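Local coordinates for uncharacterized conserved protein YiiM (Geobacillus stearothermophilus, PDB 5YHH) that probably binds a molybdenum cofactor through its MOSC domain and is thought to act as an oxidoreductase in hydroxylaminopurine resistance, at residues A[11-16]-A[33-38]; A[65-70]-A[147-152]. All blocks are in the same frame, centred on the assembly; numbering follows the deposited sequence.

Interaction 1 (A[11-16]-A[33-38])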
ATOM      1  N   SER A  11      -8.692  -1.878  10.618  1.00 26.33           N
ATOM      2  CA  SER A  11      -7.703  -2.106  11.648  1.00 25.87           C
ATOM      3  C   SER A  11      -6.499  -1.248  11.433  1.00 26.23           C
ATOM      4  O   SER A  11      -6.059  -1.051  10.310  1.00 25.76           O
ATOM      5  CB  SER A  11      -7.292  -3.592  11.718  1.00 26.03           C
ATOM      6  OG  SER A  11      -6.490  -3.831  12.866  1.00 25.01           O
ATOM      7  N   ILE A  12      -6.001  -0.690  12.527  1.00 27.11           N
ATOM      8  CA  ILE A  12      -4.753   0.031  12.532  1.00 26.70           C
ATOM      9  C   ILE A  12      -3.822  -0.885  13.285  1.00 26.94           C
ATOM     10  O   ILE A  12      -4.127  -1.288  14.402  1.00 28.96           O
ATOM     11  CB  ILE A  12      -4.832   1.385  13.280  1.00 26.77           C
ATOM     12  CG1 ILE A  12      -5.885   2.328  12.667  1.00 27.52           C
ATOM     13  CG2 ILE A  12      -3.475   2.056  13.324  1.00 28.74           C
ATOM     14  CD1 ILE A  12      -6.224   3.534  13.649  1.00 26.09           C
ATOM     15  N   ASN A  13      -2.693  -1.196  12.672  1.00 25.95           N
ATOM     16  CA  ASN A  13      -1.751  -2.152  13.198  1.00 27.31           C
ATOM     17  C   ASN A  13      -0.425  -1.472  13.482  1.00 28.61           C
ATOM     18  O   ASN A  13       0.063  -0.750  12.634  1.00 27.86           O
ATOM     19  CB  ASN A  13      -1.586  -3.282  12.184  1.00 24.94           C
ATOM     20  CG  ASN A  13      -2.937  -3.782  11.658  1.00 25.70           C
ATOM     21  OD1 ASN A  13      -3.814  -4.126  12.446  1.00 25.95           O
ATOM     22  ND2 ASN A  13      -3.118  -3.792  10.343  1.00 22.53           N
ATOM     23  N   VAL A  14       0.165  -1.740  14.637  1.00 31.25           N
ATOM     24  CA  VAL A  14       1.406  -1.088  15.020  1.00 34.54           C
ATOM     25  C   VAL A  14       2.512  -2.104  15.319  1.00 37.05           C
ATOM     26  O   VAL A  14       2.276  -3.131  15.980  1.00 37.19           O
ATOM     27  CB  VAL A  14       1.173  -0.150  16.222  1.00 36.71           C
ATOM     28  CG1 VAL A  14       2.519   0.345  16.804  1.00 38.82           C
ATOM     29  CG2 VAL A  14       0.310   1.030  15.792  1.00 35.60           C
ATOM     30  N   GLY A  15       3.707  -1.831  14.799  1.00 38.78           N
ATOM     31  CA  GLY A  15       4.860  -2.697  15.024  1.00 41.66           C
ATOM     32  C   GLY A  15       5.891  -2.112  15.971  1.00 45.05           C
ATOM     33  O   GLY A  15       5.769  -0.958  16.399  1.00 45.95           O
ATOM     34  N   LYS A  16       6.903  -2.917  16.306  1.00 48.24           N
ATOM     35  CA  LYS A  16       8.026  -2.471  17.153  1.00 52.24           C
ATOM     36  C   LYS A  16       9.207  -2.016  16.298  1.00 53.48           C
ATOM     37  O   LYS A  16       9.566  -2.699  15.345  1.00 53.65           O
ATOM     38  CB  LYS A  16       8.494  -3.595  18.078  1.00 53.67           C
ATOM     39  CG  LYS A  16       7.396  -4.162  18.960  1.00 56.85           C
ATOM     40  CD  LYS A  16       7.950  -4.831  20.237  1.00 62.01           C
ATOM     41  CE  LYS A  16       6.833  -5.515  21.027  1.00 63.91           C
ATOM     42  NZ  LYS A  16       6.226  -6.645  20.239  1.00 63.83           N
ATOM     43  N   LYS A  33       3.165  -6.369  12.867  1.00 40.99           N
ATOM     44  CA  LYS A  33       2.373  -5.287  13.446  1.00 39.19           C
ATOM     45  C   LYS A  33       1.117  -5.890  14.067  1.00 38.35           C
ATOM     46  O   LYS A  33       0.547  -6.825  13.517  1.00 38.21           O
ATOM     47  CB  LYS A  33       2.001  -4.263  12.373  1.00 38.12           C
ATOM     48  CG  LYS A  33       3.193  -3.612  11.704  1.00 37.27           C
ATOM     49  CD  LYS A  33       2.765  -2.593  10.708  1.00 37.03           C
ATOM     50  CE  LYS A  33       3.937  -1.841  10.150  1.00 36.93           C
ATOM     51  NZ  LYS A  33       4.777  -2.749   9.358  1.00 41.18           N
ATOM     52  N   THR A  34       0.702  -5.358  15.213  1.00 36.85           N
ATOM     53  CA  THR A  34      -0.447  -5.871  15.982  1.00 36.48           C
ATOM     54  C   THR A  34      -1.570  -4.839  15.924  1.00 34.41           C
ATOM     55  O   THR A  34      -1.289  -3.648  16.104  1.00 33.62           O
ATOM     56  CB  THR A  34      -0.050  -6.073  17.455  1.00 37.88           C
ATOM     57  OG1 THR A  34       1.217  -6.747  17.505  1.00 42.84           O
ATOM     58  CG2 THR A  34      -1.099  -6.902  18.217  1.00 40.46           C
ATOM     59  N   PRO A  35      -2.820  -5.287  15.684  1.00 32.89           N
ATOM     60  CA  PRO A  35      -4.002  -4.417  15.773  1.00 33.08           C
ATOM     61  C   PRO A  35      -4.075  -3.704  17.125  1.00 34.31           C
ATOM     62  O   PRO A  35      -3.892  -4.357  18.151  1.00 35.02           O
ATOM     63  CB  PRO A  35      -5.184  -5.383  15.643  1.00 33.23           C
ATOM     64  CG  PRO A  35      -4.643  -6.537  14.841  1.00 33.33           C
ATOM     65  CD  PRO A  35      -3.163  -6.649  15.208  1.00 33.11           C
ATOM     66  N   VAL A  36      -4.323  -2.395  17.125  1.00 34.16           N
ATOM     67  CA  VAL A  36      -4.514  -1.643  18.380  1.00 36.32           C
ATOM     68  C   VAL A  36      -5.959  -1.152  18.489  1.00 37.30           C
ATOM     69  O   VAL A  36      -6.660  -1.071  17.489  1.00 36.63           O
ATOM     70  CB  VAL A  36      -3.533  -0.453  18.465  1.00 37.03           C
ATOM     71  CG1 VAL A  36      -2.077  -0.958  18.405  1.00 36.33           C
ATOM     72  CG2 VAL A  36      -3.818   0.557  17.332  1.00 36.17           C
ATOM     73  N   ALA A  37      -6.398  -0.833  19.708  1.00 39.28           N
ATOM     74  CA  ALA A  37      -7.778  -0.435  19.978  1.00 40.43           C
ATOM     75  C   ALA A  37      -7.848   0.988  20.462  1.00 41.53           C
ATOM     76  O   ALA A  37      -8.684   1.304  21.299  1.00 44.01           O
ATOM     77  CB  ALA A  37      -8.391  -1.335  21.038  1.00 42.10           C
ATOM     78  N   HIS A  38      -6.966   1.855  19.988  1.00 40.03           N
ATOM     79  CA  HIS A  38      -6.946   3.225  20.491  1.00 41.58           C
ATOM     80  C   HIS A  38      -6.562   4.179  19.366  1.00 39.79           C
ATOM     81  O   HIS A  38      -6.117   3.735  18.309  1.00 37.99           O
ATOM     82  CB  HIS A  38      -5.981   3.343  21.679  1.00 43.08           C
ATOM     83  CG  HIS A  38      -4.607   2.826  21.397  1.00 43.82           C
ATOM     84  ND1 HIS A  38      -3.700   3.511  20.613  1.00 44.15           N
ATOM     85  CD2 HIS A  38      -3.975   1.701  21.806  1.00 45.04           C
ATOM     86  CE1 HIS A  38      -2.575   2.820  20.536  1.00 44.76           C
ATOM     87  NE2 HIS A  38      -2.716   1.718  21.250  1.00 45.78           N
TER
HETATM   88  O   HOH W   1      -7.266  -1.901  14.990  1.00 29.89           O
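Asn13 and Pro35 face each other as a non-hydrogen-bonded antiparallel pair, and this side of the two strands is the closely packed one. Asn13 OD1 lies 3.5 Å from Pro35 CG, while Ser11 OG touches Pro35 CB at 3.4 Å. Ser11 donates its hydroxyl proton to Asn13 OD1 (OG to OD1 2.7 Å), which helps fix the amide, and Asn13 ND2 is bound by Thr94 OG1 and Glu91 O. Proline suits its position because a non-hydrogen-bonded pair asks no N-H of it. On the same face Lys33 sets CB against Asn13 CB at 3.7 Å. With CG anti to the carbonyl carbon (chi1 -60°), Lys33 CG lies 3.6 Å from Gly15 N, where a side chain on residue 15 would be tight against it. Its ammonium group ends on Gly30 O and Gly90 O.

The opposite face, carrying Val14 and Thr34, is looser and turned to solvent. Here the apolar contact is slight, Val36 CG1 reaching Val14 CB at 4.0 Å. Val14 and Thr34, both beta-branched, suit an extended backbone. The two strands are held by backbone bonds: Val14 and Thr34 exchange N-H and C=O in both directions, and Val36 N donates to Ile12 O. Water 1 accepts from Ile12 N and donates to Val36 O at 2.7 Å, so it bridges the two chains next to the Val36-Ile12 bond. The whole is an antiparallel beta hairpin at one margin of the large mixed sheet.

Interaction 2 (A[65-70]-A[147-152])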
ATOM      1  N   ILE A  65       2.440   5.285   4.906  1.00 27.37           N
ATOM      2  CA  ILE A  65       1.414   4.347   5.392  1.00 26.09           C
ATOM      3  C   ILE A  65       1.278   3.214   4.367  1.00 25.22           C
ATOM      4  O   ILE A  65       0.959   3.454   3.205  1.00 25.04           O
ATOM      5  CB  ILE A  65       0.057   5.039   5.593  1.00 26.57           C
ATOM      6  CG1 ILE A  65       0.169   6.199   6.617  1.00 27.77           C
ATOM      7  CG2 ILE A  65      -1.002   4.028   6.063  1.00 25.39           C
ATOM      8  CD1 ILE A  65      -0.987   7.164   6.519  1.00 32.09           C
ATOM      9  N   CYS A  66       1.528   1.986   4.794  1.00 25.12           N
ATOM     10  CA  CYS A  66       1.241   0.806   3.966  1.00 24.96           C
ATOM     11  C   CYS A  66      -0.195   0.273   4.240  1.00 22.86           C
ATOM     12  O   CYS A  66      -0.567   0.068   5.393  1.00 22.99           O
ATOM     13  CB  CYS A  66       2.319  -0.270   4.254  1.00 25.49           C
ATOM     14  SG  CYS A  66       2.063  -1.776   3.310  1.00 34.44           S
ATOM     15  N   ALA A  67      -0.995   0.099   3.190  1.00 21.55           N
ATOM     16  CA  ALA A  67      -2.408  -0.320   3.290  1.00 21.62           C
ATOM     17  C   ALA A  67      -2.644  -1.610   2.539  1.00 21.83           C
ATOM     18  O   ALA A  67      -2.036  -1.840   1.474  1.00 22.59           O
ATOM     19  CB  ALA A  67      -3.323   0.767   2.728  1.00 21.41           C
ATOM     20  N   TYR A  68      -3.511  -2.465   3.092  1.00 21.30           N
ATOM     21  CA  TYR A  68      -3.838  -3.750   2.458  1.00 20.40           C
ATOM     22  C   TYR A  68      -5.332  -4.031   2.517  1.00 20.14           C
ATOM     23  O   TYR A  68      -5.943  -3.864   3.566  1.00 20.63           O
ATOM     24  CB  TYR A  68      -3.058  -4.916   3.082  1.00 20.39           C
ATOM     25  CG  TYR A  68      -3.039  -6.077   2.154  1.00 19.87           C
ATOM     26  CD1 TYR A  68      -2.158  -6.114   1.087  1.00 21.75           C
ATOM     27  CD2 TYR A  68      -3.940  -7.107   2.300  1.00 21.77           C
ATOM     28  CE1 TYR A  68      -2.163  -7.157   0.210  1.00 21.15           C
ATOM     29  CE2 TYR A  68      -3.938  -8.166   1.446  1.00 22.31           C
ATOM     30  CZ  TYR A  68      -3.059  -8.194   0.396  1.00 21.02           C
ATOM     31  OH  TYR A  68      -3.058  -9.231  -0.505  1.00 22.58           O
ATOM     32  N   PRO A  69      -5.937  -4.419   1.379  1.00 20.85           N
ATOM     33  CA  PRO A  69      -7.344  -4.738   1.357  1.00 21.00           C
ATOM     34  C   PRO A  69      -7.666  -6.018   2.114  1.00 21.99           C
ATOM     35  O   PRO A  69      -7.211  -7.087   1.703  1.00 21.45           O
ATOM     36  CB  PRO A  69      -7.634  -4.920  -0.137  1.00 22.01           C
ATOM     37  CG  PRO A  69      -6.556  -4.096  -0.833  1.00 22.93           C
ATOM     38  CD  PRO A  69      -5.376  -4.316   0.013  1.00 21.24           C
ATOM     39  N   SER A  70      -8.465  -5.925   3.171  1.00 21.79           N
ATOM     40  CA  SER A  70      -8.876  -7.120   3.926  1.00 23.07           C
ATOM     41  C   SER A  70      -9.584  -8.162   3.035  1.00 24.60           C
ATOM     42  O   SER A  70      -9.539  -9.395   3.307  1.00 25.67           O
ATOM     43  CB  SER A  70      -9.772  -6.739   5.125  1.00 23.20           C
ATOM     44  OG  SER A  70     -11.006  -6.129   4.715  1.00 25.62           O
ATOM     45  N   SER A 147      -1.768  -6.750  -3.920  1.00 23.93           N
ATOM     46  CA  SER A 147      -0.539  -6.181  -3.374  1.00 23.61           C
ATOM     47  C   SER A 147      -0.765  -5.129  -2.312  1.00 22.49           C
ATOM     48  O   SER A 147       0.123  -4.870  -1.478  1.00 22.54           O
ATOM     49  CB  SER A 147       0.247  -5.508  -4.519  1.00 24.64           C
ATOM     50  OG  SER A 147      -0.467  -4.378  -5.043  1.00 24.88           O
ATOM     51  N   GLY A 148      -1.908  -4.467  -2.361  1.00 22.89           N
ATOM     52  CA  GLY A 148      -2.056  -3.216  -1.595  1.00 22.54           C
ATOM     53  C   GLY A 148      -1.191  -2.077  -2.147  1.00 22.21           C
ATOM     54  O   GLY A 148      -0.691  -2.140  -3.263  1.00 23.04           O
ATOM     55  N   PHE A 149      -1.039  -1.016  -1.363  1.00 22.11           N
ATOM     56  CA  PHE A 149      -0.510   0.265  -1.880  1.00 23.27           C
ATOM     57  C   PHE A 149      -0.130   1.165  -0.706  1.00 22.61           C
ATOM     58  O   PHE A 149      -0.519   0.921   0.450  1.00 22.24           O
ATOM     59  CB  PHE A 149      -1.527   0.975  -2.800  1.00 24.75           C
ATOM     60  CG  PHE A 149      -2.985   0.865  -2.303  1.00 26.58           C
ATOM     61  CD1 PHE A 149      -3.454   1.701  -1.327  1.00 30.40           C
ATOM     62  CD2 PHE A 149      -3.807  -0.132  -2.761  1.00 28.25           C
ATOM     63  CE1 PHE A 149      -4.764   1.587  -0.850  1.00 29.99           C
ATOM     64  CE2 PHE A 149      -5.142  -0.262  -2.282  1.00 32.58           C
ATOM     65  CZ  PHE A 149      -5.595   0.602  -1.327  1.00 30.99           C
ATOM     66  N   TYR A 150       0.621   2.214  -1.002  1.00 22.61           N
ATOM     67  CA  TYR A 150       1.021   3.133   0.030  1.00 23.32           C
ATOM     68  C   TYR A 150       0.297   4.466  -0.137  1.00 23.43           C
ATOM     69  O   TYR A 150      -0.062   4.849  -1.249  1.00 22.71           O
ATOM     70  CB  TYR A 150       2.519   3.421  -0.094  1.00 24.35           C
ATOM     71  CG  TYR A 150       3.425   2.339   0.382  1.00 26.40           C
ATOM     72  CD1 TYR A 150       3.906   1.376  -0.500  1.00 29.53           C
ATOM     73  CD2 TYR A 150       3.879   2.324   1.695  1.00 29.95           C
ATOM     74  CE1 TYR A 150       4.796   0.407  -0.079  1.00 32.52           C
ATOM     75  CE2 TYR A 150       4.772   1.359   2.126  1.00 32.34           C
ATOM     76  CZ  TYR A 150       5.196   0.401   1.248  1.00 32.62           C
ATOM     77  OH  TYR A 150       6.056  -0.542   1.677  1.00 34.48           O
ATOM     78  N   PHE A 151       0.209   5.187   0.978  1.00 23.17           N
ATOM     79  CA  PHE A 151      -0.153   6.600   1.013  1.00 24.32           C
ATOM     80  C   PHE A 151       0.993   7.442   1.565  1.00 25.54           C
ATOM     81  O   PHE A 151       1.728   7.025   2.478  1.00 25.00           O
ATOM     82  CB  PHE A 151      -1.303   6.847   2.000  1.00 23.53           C
ATOM     83  CG  PHE A 151      -2.584   6.132   1.697  1.00 24.95           C
ATOM     84  CD1 PHE A 151      -3.530   6.691   0.852  1.00 25.80           C
ATOM     85  CD2 PHE A 151      -2.891   4.939   2.341  1.00 25.55           C
ATOM     86  CE1 PHE A 151      -4.752   6.043   0.619  1.00 27.48           C
ATOM     87  CE2 PHE A 151      -4.099   4.298   2.120  1.00 28.59           C
ATOM     88  CZ  PHE A 151      -5.027   4.843   1.256  1.00 28.79           C
ATOM     89  N   ARG A 152       1.088   8.663   1.051  1.00 27.13           N
ATOM     90  CA  ARG A 152       1.809   9.751   1.710  1.00 28.14           C
ATOM     91  C   ARG A 152       0.800  10.545   2.546  1.00 28.70           C
ATOM     92  O   ARG A 152      -0.417  10.520   2.285  1.00 27.50           O
ATOM     93  CB  ARG A 152       2.504  10.653   0.672  1.00 29.60           C
ATOM     94  CG  ARG A 152       1.565  11.424  -0.272  1.00 31.08           C
ATOM     95  CD  ARG A 152       2.350  12.496  -1.072  1.00 32.33           C
ATOM     96  NE  ARG A 152       3.368  11.857  -1.918  1.00 33.84           N
ATOM     97  CZ  ARG A 152       3.140  11.290  -3.104  1.00 32.36           C
ATOM     98  NH1 ARG A 152       1.940  11.329  -3.661  1.00 33.96           N
ATOM     99  NH2 ARG A 152       4.138  10.729  -3.762  1.00 32.43           N
TER
HETATM  100  O   HOH W   2       0.391  -3.772   1.170  1.00 34.77           O
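Tyr68 lays its ring beside Ser147 where strand 65-69 passes the loop leading into strand 149-153. Its CB starts away from that loop, but CG stands anti to the backbone N (chi1 -160°) and the ring returns. CD1 lies 3.7 Å from Ser147 O and CE1 3.5 Å from Ser147 C, the carbonyl oxygen and water 2 both lying at the ring edge, in its plane. Pro69 CD covers part of one face, and Phe89 stacks on the ring. At the tip, OH is gripped by Lys146 O and Trp76 NE1, so a tyrosine suits the place, its ring stacking on Phe89 and its hydroxyl meeting polar partners at the far end.

Next to it Gly148 adopts a positive phi (69°), readily tolerated by glycine, with its CA 3.4 Å from Ala67 O. Ala67 CB touches two rings, 3.9 Å from Phe149 CE1 and 3.7 Å from Phe151 CE2; a small residue fits beside both. On the other face Cys66 SG sits 4.6 Å from the Tyr150 ring centroid, a sulfur-aromatic contact. Reciprocal backbone bonds join Ile65 with Phe151 and Ala67 with Phe149, making this a regular antiparallel strand pair in the buried core of the MOSC domain.

In the fold
Interactions 1 and 2 belong to one mixed sheet, their centres about 15 Å apart and their nearest atoms about 6 Å. Between them runs strand 93-96, which pairs with strand 8-19 on one side and strand 65-69 on the other; Thr94, with Asn92 just before the strand, ties it to interaction 1, Trp93 and Leu95 to interaction 2. Along the chain they come in series: the local hairpin 11-16/33-38 closes first, and 65-70 later meets the distant 147-152. One thus forms the sheet's margin, the other lies near the centre of the chain. Ser147 also bonds Asn181 of helix 177-185, linking the loop that leads into strand 149-153 to the C-terminal helices.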